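Local coordinates for carbon dioxide concentrating mechanism protein ccmL (Synechocystis sp., PDB 2QW7) that probably forms the pentameric vertices of the carboxysome shell, the polyhedral compartment that encloses RuBisCO, and is modelled to curve otherwise flat hexagonal layers, at residues L26-L30 and W54-R59. Residues are numbered along the deposited sequence; the frame is centred on the assembly and turned at random.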
# COMPACT_ATOMS: atom_id res chain seq x y z
N LEU A 26 -0.58 -19.88 0.51
CA LEU A 26 -1.75 -19.08 0.29
C LEU A 26 -2.38 -18.86 1.64
O LEU A 26 -2.92 -19.75 2.26
CB LEU A 26 -2.73 -19.80 -0.62
CG LEU A 26 -4.16 -19.34 -1.00
CD1 LEU A 26 -4.21 -18.06 -1.85
CD2 LEU A 26 -4.64 -20.53 -1.81
N VAL A 27 -2.37 -17.62 2.11
CA VAL A 27 -2.97 -17.28 3.40
C VAL A 27 -4.07 -16.27 3.27
O VAL A 27 -3.80 -15.12 2.91
CB VAL A 27 -1.91 -16.70 4.39
CG1 VAL A 27 -1.20 -17.85 4.98
CG2 VAL A 27 -0.91 -15.61 3.77
N GLN A 28 -5.30 -16.69 3.63
CA GLN A 28 -6.50 -15.83 3.61
C GLN A 28 -6.58 -14.93 4.83
O GLN A 28 -6.43 -15.40 5.98
CB GLN A 28 -7.74 -16.68 3.62
CG GLN A 28 -9.04 -15.85 3.60
CD GLN A 28 -10.16 -16.64 3.07
OE1 GLN A 28 -10.41 -17.78 3.49
NE2 GLN A 28 -10.91 -16.03 2.19
N PHE A 29 -6.82 -13.64 4.62
CA PHE A 29 -6.89 -12.73 5.76
C PHE A 29 -8.15 -12.88 6.60
O PHE A 29 -9.28 -13.31 6.12
CB PHE A 29 -6.77 -11.29 5.33
CG PHE A 29 -5.38 -10.88 4.82
CD1 PHE A 29 -5.26 -9.92 3.87
CD2 PHE A 29 -4.21 -11.40 5.37
CE1 PHE A 29 -3.96 -9.46 3.46
CE2 PHE A 29 -2.94 -11.00 4.89
CZ PHE A 29 -2.82 -10.01 3.95
N LEU A 30 -7.92 -12.56 7.89
CA LEU A 30 -8.97 -12.63 8.92
C LEU A 30 -9.27 -11.25 9.51
O LEU A 30 -8.43 -10.41 9.66
CB LEU A 30 -8.50 -13.53 10.05
CG LEU A 30 -8.73 -15.03 9.99
CD1 LEU A 30 -8.23 -15.62 8.74
CD2 LEU A 30 -8.06 -15.63 11.18
N TRP A 54 -3.56 -20.35 12.23
CA TRP A 54 -3.65 -18.89 12.22
C TRP A 54 -2.24 -18.36 12.30
O TRP A 54 -1.43 -18.81 13.12
CB TRP A 54 -4.40 -18.34 13.42
CG TRP A 54 -5.85 -18.46 13.33
CD1 TRP A 54 -6.57 -19.46 12.74
CD2 TRP A 54 -6.81 -17.55 13.89
NE1 TRP A 54 -7.94 -19.21 12.88
CE2 TRP A 54 -8.10 -18.05 13.57
CE3 TRP A 54 -6.71 -16.36 14.61
CZ2 TRP A 54 -9.27 -17.40 13.98
CZ3 TRP A 54 -7.87 -15.72 15.00
CH2 TRP A 54 -9.12 -16.25 14.69
N VAL A 55 -1.97 -17.34 11.48
CA VAL A 55 -0.62 -16.85 11.30
C VAL A 55 -0.54 -15.33 11.19
O VAL A 55 -1.53 -14.63 10.95
CB VAL A 55 -0.04 -17.58 10.03
CG1 VAL A 55 -0.38 -19.11 10.06
CG2 VAL A 55 -0.59 -17.01 8.76
N LEU A 56 0.68 -14.83 11.37
CA LEU A 56 1.00 -13.40 11.21
C LEU A 56 1.64 -13.17 9.88
O LEU A 56 2.72 -13.73 9.63
CB LEU A 56 2.01 -12.90 12.23
CG LEU A 56 1.33 -12.96 13.58
CD1 LEU A 56 2.37 -12.29 14.47
CD2 LEU A 56 -0.18 -12.38 13.59
N VAL A 57 1.03 -12.25 9.10
CA VAL A 57 1.46 -11.91 7.74
C VAL A 57 2.05 -10.51 7.69
O VAL A 57 1.37 -9.55 7.96
CB VAL A 57 0.20 -11.89 6.75
CG1 VAL A 57 0.65 -11.56 5.35
CG2 VAL A 57 -0.71 -13.25 6.81
N ALA A 58 3.31 -10.40 7.37
CA ALA A 58 3.96 -9.13 7.16
C ALA A 58 3.83 -8.75 5.69
O ALA A 58 4.19 -9.52 4.82
CB ALA A 58 5.49 -9.21 7.55
N ARG A 59 3.38 -7.53 5.40
CA ARG A 59 3.31 -6.99 4.04
C ARG A 59 4.39 -5.99 3.56
O ARG A 59 5.20 -5.35 4.34
CB ARG A 59 2.03 -6.25 3.88
CG ARG A 59 0.93 -7.15 3.28
CD ARG A 59 0.05 -7.64 4.28
NE ARG A 59 -0.99 -6.63 4.36
CZ ARG A 59 -1.31 -5.91 5.43
NH1 ARG A 59 -0.67 -6.08 6.60
NH2 ARG A 59 -2.36 -5.08 5.32
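Two strands facing each other across the interior of a small beta barrel, 26-30 and 54-59, cross almost at right angles (91°), their axes 8.7 Å apart at the closest. That gap is too wide for backbone hydrogen bonds, so side chains fill it, and the 294 Å² buried is largely apolar. Val27 is the central bump: its two methyls rest on a ledge made by Val55 and Val57, CG1 meeting Val55 CG2 and CG2 meeting Val57 CG2, both at 3.9 Å. Short branched residues suit this spot, filling space near the backbone without forcing the strands apart. Val57 in turn presses its CG1 against the ring edge of Phe29, 3.7 Å from CE2, and the long reach of Phe29 carries its CZ to within 3.7 Å of Arg59 CD, an aliphatic part of the arginine, whose charged end forms a salt bridge with Asp75 of a neighbouring subunit. At the other end Leu30 CD2 sits over the six-membered ring of Trp54, 3.4 Å from its centroid and 9° off the normal, a CH-pi contact for which a broad flat indole is well shaped. Strand 2-11 pairs with both strands, as expected for the OB-like barrel of this family; strand 39-45 lies on the far side of 26-30, strand 76-86 on the far side of 54-59, and these two pair in parallel, closing the barrel.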